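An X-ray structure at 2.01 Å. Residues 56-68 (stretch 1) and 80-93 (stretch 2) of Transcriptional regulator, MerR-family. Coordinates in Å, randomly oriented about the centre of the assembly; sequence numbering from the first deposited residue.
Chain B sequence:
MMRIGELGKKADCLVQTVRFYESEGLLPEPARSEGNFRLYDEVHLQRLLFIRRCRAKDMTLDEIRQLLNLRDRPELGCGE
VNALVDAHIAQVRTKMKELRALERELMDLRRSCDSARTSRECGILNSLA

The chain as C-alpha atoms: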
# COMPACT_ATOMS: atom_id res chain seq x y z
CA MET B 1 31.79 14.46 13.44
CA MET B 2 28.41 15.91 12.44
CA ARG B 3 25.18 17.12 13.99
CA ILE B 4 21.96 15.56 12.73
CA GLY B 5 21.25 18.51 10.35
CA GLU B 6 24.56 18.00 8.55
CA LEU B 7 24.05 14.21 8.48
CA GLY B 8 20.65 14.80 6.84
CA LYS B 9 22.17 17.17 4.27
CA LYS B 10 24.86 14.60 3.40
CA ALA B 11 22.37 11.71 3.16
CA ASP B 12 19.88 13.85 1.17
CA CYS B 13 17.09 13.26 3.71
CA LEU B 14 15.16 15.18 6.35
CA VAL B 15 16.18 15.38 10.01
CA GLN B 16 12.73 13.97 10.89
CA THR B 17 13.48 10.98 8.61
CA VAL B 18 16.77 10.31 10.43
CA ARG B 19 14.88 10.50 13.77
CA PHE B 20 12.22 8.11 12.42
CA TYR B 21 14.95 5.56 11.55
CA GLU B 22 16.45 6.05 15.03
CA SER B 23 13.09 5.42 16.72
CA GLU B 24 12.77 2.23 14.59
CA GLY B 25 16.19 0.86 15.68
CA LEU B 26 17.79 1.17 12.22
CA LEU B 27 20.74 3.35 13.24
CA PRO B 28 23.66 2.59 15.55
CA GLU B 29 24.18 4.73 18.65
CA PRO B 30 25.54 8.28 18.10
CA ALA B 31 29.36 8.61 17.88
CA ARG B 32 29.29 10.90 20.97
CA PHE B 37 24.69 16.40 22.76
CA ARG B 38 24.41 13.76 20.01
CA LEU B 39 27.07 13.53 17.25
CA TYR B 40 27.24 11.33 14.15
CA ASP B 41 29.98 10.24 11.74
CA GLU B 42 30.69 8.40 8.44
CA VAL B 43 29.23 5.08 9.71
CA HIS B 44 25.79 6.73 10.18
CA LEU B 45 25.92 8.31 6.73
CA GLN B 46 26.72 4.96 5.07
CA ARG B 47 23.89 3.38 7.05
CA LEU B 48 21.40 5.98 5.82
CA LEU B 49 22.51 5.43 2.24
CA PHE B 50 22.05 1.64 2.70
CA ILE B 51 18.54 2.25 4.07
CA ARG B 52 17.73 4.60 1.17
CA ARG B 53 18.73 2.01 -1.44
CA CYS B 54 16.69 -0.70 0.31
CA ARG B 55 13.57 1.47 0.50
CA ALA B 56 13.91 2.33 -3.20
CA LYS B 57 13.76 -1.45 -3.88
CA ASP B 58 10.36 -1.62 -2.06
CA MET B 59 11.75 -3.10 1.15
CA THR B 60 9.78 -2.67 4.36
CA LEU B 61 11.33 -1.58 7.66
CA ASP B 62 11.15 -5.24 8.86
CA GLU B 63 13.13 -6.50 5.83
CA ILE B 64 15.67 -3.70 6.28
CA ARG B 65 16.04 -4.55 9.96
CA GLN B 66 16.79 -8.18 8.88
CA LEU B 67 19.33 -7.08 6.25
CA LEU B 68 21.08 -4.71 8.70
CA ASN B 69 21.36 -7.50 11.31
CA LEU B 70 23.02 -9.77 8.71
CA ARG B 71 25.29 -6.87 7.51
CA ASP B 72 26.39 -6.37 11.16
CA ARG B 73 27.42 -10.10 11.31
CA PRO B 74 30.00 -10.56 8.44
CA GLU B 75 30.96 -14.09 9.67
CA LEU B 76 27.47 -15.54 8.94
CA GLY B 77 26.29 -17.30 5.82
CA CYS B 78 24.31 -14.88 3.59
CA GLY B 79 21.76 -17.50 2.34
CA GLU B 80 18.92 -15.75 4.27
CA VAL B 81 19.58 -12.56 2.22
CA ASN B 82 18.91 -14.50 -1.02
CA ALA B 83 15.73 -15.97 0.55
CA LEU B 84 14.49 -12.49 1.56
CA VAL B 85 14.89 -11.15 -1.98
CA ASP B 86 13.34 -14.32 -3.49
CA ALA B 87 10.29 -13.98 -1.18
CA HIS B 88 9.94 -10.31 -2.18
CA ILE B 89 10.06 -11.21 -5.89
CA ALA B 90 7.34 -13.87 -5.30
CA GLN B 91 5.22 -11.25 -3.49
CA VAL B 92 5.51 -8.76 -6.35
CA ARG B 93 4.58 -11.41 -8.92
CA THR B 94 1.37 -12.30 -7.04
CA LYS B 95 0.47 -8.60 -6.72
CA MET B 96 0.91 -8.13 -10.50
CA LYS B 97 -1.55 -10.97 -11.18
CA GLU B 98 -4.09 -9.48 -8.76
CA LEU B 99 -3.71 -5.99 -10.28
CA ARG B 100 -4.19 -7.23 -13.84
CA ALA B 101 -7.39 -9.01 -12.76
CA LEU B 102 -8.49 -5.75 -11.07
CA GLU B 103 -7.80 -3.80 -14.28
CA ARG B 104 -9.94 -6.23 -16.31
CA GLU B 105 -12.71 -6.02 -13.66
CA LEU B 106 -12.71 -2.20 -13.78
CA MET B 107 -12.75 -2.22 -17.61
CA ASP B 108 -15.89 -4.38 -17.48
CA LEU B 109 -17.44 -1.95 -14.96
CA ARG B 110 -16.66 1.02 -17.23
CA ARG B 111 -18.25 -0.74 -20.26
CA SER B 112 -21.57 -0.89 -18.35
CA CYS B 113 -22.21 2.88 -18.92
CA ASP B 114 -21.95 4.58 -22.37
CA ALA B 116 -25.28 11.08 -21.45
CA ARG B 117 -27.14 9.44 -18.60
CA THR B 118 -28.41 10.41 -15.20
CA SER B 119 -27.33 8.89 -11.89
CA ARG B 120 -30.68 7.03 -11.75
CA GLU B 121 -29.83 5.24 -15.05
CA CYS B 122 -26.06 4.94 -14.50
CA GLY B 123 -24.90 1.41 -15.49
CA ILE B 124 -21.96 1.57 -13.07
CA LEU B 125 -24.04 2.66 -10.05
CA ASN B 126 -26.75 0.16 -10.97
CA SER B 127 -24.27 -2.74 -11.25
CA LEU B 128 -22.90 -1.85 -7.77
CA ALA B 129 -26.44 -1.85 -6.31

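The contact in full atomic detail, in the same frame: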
# COMPACT_ATOMS: atom_id res chain seq x y z
N ALA B 56 14.13 2.16 -1.76
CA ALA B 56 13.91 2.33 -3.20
C ALA B 56 13.69 1.01 -3.95
O ALA B 56 13.19 1.02 -5.06
CB ALA B 56 15.07 3.07 -3.82
N LYS B 57 14.09 -0.11 -3.36
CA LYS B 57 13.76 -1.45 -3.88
C LYS B 57 12.54 -2.08 -3.16
O LYS B 57 12.41 -3.29 -3.11
CB LYS B 57 14.99 -2.36 -3.82
CG LYS B 57 16.06 -1.90 -4.81
CD LYS B 57 17.38 -2.60 -4.61
CE LYS B 57 18.53 -1.88 -5.31
NZ LYS B 57 18.35 -1.81 -6.80
N ASP B 58 11.67 -1.23 -2.62
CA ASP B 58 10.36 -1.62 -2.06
C ASP B 58 10.47 -2.37 -0.72
O ASP B 58 9.52 -3.00 -0.28
CB ASP B 58 9.59 -2.47 -3.08
CG ASP B 58 8.11 -2.63 -2.75
OD1 ASP B 58 7.45 -1.60 -2.51
OD2 ASP B 58 7.61 -3.80 -2.74
N MET B 59 11.63 -2.34 -0.08
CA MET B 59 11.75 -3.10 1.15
C MET B 59 11.07 -2.40 2.33
O MET B 59 11.21 -1.21 2.51
CB MET B 59 13.18 -3.31 1.55
CG MET B 59 13.70 -4.78 1.60
SD MET B 59 14.08 -5.19 -0.06
CE MET B 59 15.76 -4.59 -0.13
N THR B 60 10.40 -3.19 3.15
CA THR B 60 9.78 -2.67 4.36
C THR B 60 10.84 -2.48 5.44
O THR B 60 11.95 -3.02 5.36
CB THR B 60 8.73 -3.64 4.92
OG1 THR B 60 9.40 -4.78 5.49
CG2 THR B 60 7.74 -4.08 3.83
N LEU B 61 10.46 -1.76 6.49
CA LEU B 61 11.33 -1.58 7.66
C LEU B 61 11.74 -2.91 8.32
O LEU B 61 12.85 -3.03 8.82
CB LEU B 61 10.67 -0.69 8.70
CG LEU B 61 10.96 0.83 8.68
CD1 LEU B 61 11.18 1.42 7.29
CD2 LEU B 61 9.84 1.57 9.39
N ASP B 62 10.85 -3.90 8.32
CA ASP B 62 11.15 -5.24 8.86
C ASP B 62 12.21 -5.99 8.05
O ASP B 62 13.13 -6.59 8.61
CB ASP B 62 9.88 -6.10 8.94
CG ASP B 62 8.87 -5.56 9.94
OD1 ASP B 62 9.28 -5.25 11.08
OD2 ASP B 62 7.68 -5.43 9.59
N GLU B 63 12.10 -5.93 6.72
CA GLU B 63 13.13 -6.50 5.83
C GLU B 63 14.48 -5.81 6.00
O GLU B 63 15.53 -6.44 5.99
CB GLU B 63 12.69 -6.42 4.37
CG GLU B 63 11.51 -7.33 4.02
CD GLU B 63 10.97 -7.05 2.62
OE1 GLU B 63 10.38 -5.97 2.40
OE2 GLU B 63 11.17 -7.91 1.73
N ILE B 64 14.44 -4.49 6.14
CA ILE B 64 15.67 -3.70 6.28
C ILE B 64 16.38 -4.02 7.59
O ILE B 64 17.60 -4.09 7.64
CB ILE B 64 15.39 -2.19 6.11
CG1 ILE B 64 14.99 -1.92 4.67
CG2 ILE B 64 16.61 -1.35 6.48
CD1 ILE B 64 14.36 -0.56 4.43
N ARG B 65 15.59 -4.19 8.64
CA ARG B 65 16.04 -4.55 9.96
C ARG B 65 16.80 -5.91 9.83
O ARG B 65 17.86 -6.07 10.31
CB ARG B 65 14.88 -4.62 10.97
CG ARG B 65 15.20 -4.06 12.35
CD ARG B 65 14.04 -3.55 13.26
NE ARG B 65 12.74 -3.56 12.63
CZ ARG B 65 11.88 -2.56 12.61
NH1 ARG B 65 12.12 -1.46 13.23
NH2 ARG B 65 10.77 -2.67 11.95
N GLN B 66 16.19 -6.85 9.14
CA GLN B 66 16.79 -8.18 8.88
C GLN B 66 18.10 -8.08 8.11
O GLN B 66 19.10 -8.66 8.51
CB GLN B 66 15.82 -9.17 8.12
CG GLN B 66 14.76 -9.73 9.06
CD GLN B 66 13.87 -10.80 8.42
OE1 GLN B 66 14.04 -11.18 7.26
NE2 GLN B 66 12.94 -11.31 9.21
N LEU B 67 18.11 -7.27 7.04
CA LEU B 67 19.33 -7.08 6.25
C LEU B 67 20.45 -6.42 7.04
O LEU B 67 21.61 -6.84 6.95
CB LEU B 67 19.05 -6.25 4.99
CG LEU B 67 18.18 -6.93 3.94
CD1 LEU B 67 17.82 -5.91 2.88
CD2 LEU B 67 18.88 -8.11 3.31
N LEU B 68 20.10 -5.39 7.83
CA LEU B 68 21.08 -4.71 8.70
C LEU B 68 21.70 -5.67 9.72
O LEU B 68 22.90 -5.61 9.98
CB LEU B 68 20.44 -3.50 9.40
CG LEU B 68 20.15 -2.28 8.51
CD1 LEU B 68 19.31 -1.26 9.26
CD2 LEU B 68 21.43 -1.63 8.00
N GLU B 80 20.21 -16.41 3.88
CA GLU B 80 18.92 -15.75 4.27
C GLU B 80 18.67 -14.42 3.55
O GLU B 80 17.52 -14.02 3.39
CB GLU B 80 18.75 -15.51 5.79
CG GLU B 80 19.08 -16.62 6.77
CD GLU B 80 19.23 -16.09 8.19
OE1 GLU B 80 18.26 -16.11 9.00
OE2 GLU B 80 20.32 -15.63 8.49
N VAL B 81 19.73 -13.76 3.07
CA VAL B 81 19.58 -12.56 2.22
C VAL B 81 18.97 -12.91 0.87
O VAL B 81 18.02 -12.24 0.41
CB VAL B 81 20.95 -11.84 1.99
CG1 VAL B 81 20.77 -10.66 1.05
CG2 VAL B 81 21.50 -11.37 3.31
N ASN B 82 19.49 -13.96 0.24
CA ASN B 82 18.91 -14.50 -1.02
C ASN B 82 17.43 -14.87 -0.85
O ASN B 82 16.60 -14.55 -1.71
CB ASN B 82 19.68 -15.74 -1.52
CG ASN B 82 21.10 -15.43 -1.96
OD1 ASN B 82 21.36 -14.37 -2.53
ND2 ASN B 82 22.02 -16.36 -1.75
N ALA B 83 17.12 -15.55 0.25
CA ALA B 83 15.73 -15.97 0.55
C ALA B 83 14.78 -14.78 0.74
O ALA B 83 13.61 -14.83 0.33
CB ALA B 83 15.70 -16.86 1.79
N LEU B 84 15.27 -13.72 1.36
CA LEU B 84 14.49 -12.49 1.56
C LEU B 84 14.14 -11.82 0.23
O LEU B 84 12.99 -11.46 -0.02
CB LEU B 84 15.27 -11.53 2.45
CG LEU B 84 14.62 -10.21 2.84
CD1 LEU B 84 15.23 -9.72 4.15
CD2 LEU B 84 14.78 -9.14 1.76
N VAL B 85 15.13 -11.70 -0.65
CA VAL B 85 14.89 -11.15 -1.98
C VAL B 85 13.98 -12.06 -2.82
O VAL B 85 13.11 -11.57 -3.53
CB VAL B 85 16.21 -10.85 -2.72
CG1 VAL B 85 15.95 -10.40 -4.15
CG2 VAL B 85 16.99 -9.79 -1.96
N ASP B 86 14.21 -13.37 -2.77
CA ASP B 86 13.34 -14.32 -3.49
C ASP B 86 11.88 -14.22 -3.04
O ASP B 86 10.97 -14.26 -3.88
CB ASP B 86 13.82 -15.76 -3.31
CG ASP B 86 15.09 -16.06 -4.09
OD1 ASP B 86 15.36 -15.37 -5.10
OD2 ASP B 86 15.80 -17.02 -3.72
N ALA B 87 11.67 -14.10 -1.73
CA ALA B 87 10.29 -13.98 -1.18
C ALA B 87 9.64 -12.65 -1.61
O ALA B 87 8.45 -12.61 -1.92
CB ALA B 87 10.28 -14.11 0.33
N HIS B 88 10.44 -11.59 -1.71
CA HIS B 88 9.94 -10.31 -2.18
C HIS B 88 9.54 -10.36 -3.66
O HIS B 88 8.48 -9.86 -4.04
CB HIS B 88 10.96 -9.18 -1.99
CG HIS B 88 10.31 -7.85 -1.86
ND1 HIS B 88 10.17 -7.21 -0.65
CD2 HIS B 88 9.69 -7.06 -2.77
CE1 HIS B 88 9.53 -6.07 -0.83
NE2 HIS B 88 9.23 -5.96 -2.11
N ILE B 89 10.38 -10.98 -4.48
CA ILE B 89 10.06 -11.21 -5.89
C ILE B 89 8.73 -11.98 -6.04
O ILE B 89 7.87 -11.61 -6.84
CB ILE B 89 11.20 -11.94 -6.62
CG1 ILE B 89 12.42 -11.01 -6.77
CG2 ILE B 89 10.77 -12.45 -7.99
CD1 ILE B 89 13.70 -11.74 -7.12
N ALA B 90 8.58 -13.06 -5.28
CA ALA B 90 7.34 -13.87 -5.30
C ALA B 90 6.10 -13.03 -4.94
O ALA B 90 5.05 -13.12 -5.58
CB ALA B 90 7.45 -15.06 -4.36
N GLN B 91 6.25 -12.21 -3.90
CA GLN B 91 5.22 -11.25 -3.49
C GLN B 91 4.78 -10.28 -4.60
O GLN B 91 3.59 -10.04 -4.81
CB GLN B 91 5.69 -10.43 -2.30
CG GLN B 91 4.96 -10.74 -1.02
CD GLN B 91 5.71 -10.26 0.20
OE1 GLN B 91 5.91 -11.03 1.14
NE2 GLN B 91 6.15 -9.00 0.20
N VAL B 92 5.77 -9.70 -5.28
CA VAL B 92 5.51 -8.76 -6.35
C VAL B 92 4.80 -9.43 -7.52
O VAL B 92 3.90 -8.83 -8.14
CB VAL B 92 6.83 -8.07 -6.81
CG1 VAL B 92 6.62 -7.26 -8.07
CG2 VAL B 92 7.32 -7.15 -5.70
N ARG B 93 5.20 -10.66 -7.83
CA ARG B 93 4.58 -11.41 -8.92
C ARG B 93 3.10 -11.70 -8.66
O ARG B 93 2.27 -11.61 -9.56
CB ARG B 93 5.36 -12.71 -9.19
CG ARG B 93 6.69 -12.46 -9.90
CD ARG B 93 7.56 -13.69 -9.96
NE ARG B 93 8.77 -13.41 -10.71
CZ ARG B 93 9.85 -14.18 -10.80
NH1 ARG B 93 9.93 -15.33 -10.17
NH2 ARG B 93 10.87 -13.76 -11.54
O HOH W 1 11.25 -10.55 1.86

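Two helices of one chain, 61-68 and 80-93, run nearly antiparallel, their directions 163° apart and their axes no closer than 10.7 Å. The gap is bridged by side chains, and three of them, L84, H88 and L67, cover the most surface.

H88 is the polar centre of the contact. Its CA-to-CB bond points toward the other stretch, and with chi1 in the t well the imidazole reaches carboxylates on two different parts of stretch 1. H88 NE2 donates to D58 OD2 over 2.8 Å, and H88 ND1 to E63 OE2 over 2.7 Å, with N-H...acceptor angles of 161° and 172°. Both acceptors lie at the ring edge, near its plane, where the nitrogen hydrogens point. Both nitrogens donate, so the ring carries a proton on each, a cationic state that two neighbouring carboxylates favour. Histidine suits this place because a single flat side chain offers two donors directed apart, here tying the loop before the helix to the helix's first turn.

Within its own stretch, E63 OE1 accepts from the backbone N of T60 at 2.9 Å, while E63 N donates to T60 OG1 at 3.2 Å, the capping bond that satisfies a free amide at the start of the helix. The carboxylate therefore serves both stretches, and E63 OE2 also accepts from the O atom of a water at 2.6 Å. The O atom of that water donates in turn to the backbone O of L84, 2.7 Å away, adding a bridge between the helices.

L84, one turn before H88, covers the largest area. Its CA-to-CB bond points toward stretch 1, and chi1 and chi2 are both t. It packs against L67 and M59 and also lies against the polar residues Q66 and E63: L84 CD1 is 3.6 Å from Q66 OE1, 3.8 Å from E63 O and 4.1 Å from L67 CG, and L84 CD2 is 4.4 Å from M59 SD. A branched, apolar side chain fills such a space without requiring a hydrogen-bonding partner.

L67 continues the apolar packing. Its CA-to-CB bond points sideways, but the end of the side chain comes nearer, bringing L67 CD2 to 3.9 Å from V81 CG1. Here the backbones are also close, the CA atoms of L67 and V81 being 6.8 Å apart, so the compact, beta-branched valine is long enough to complete the contact.

Buried M59 places SD 4.9 Å from the centroid of the H88 ring in an oblique sulfur-aromatic approach, joining the polar and apolar parts of the contact.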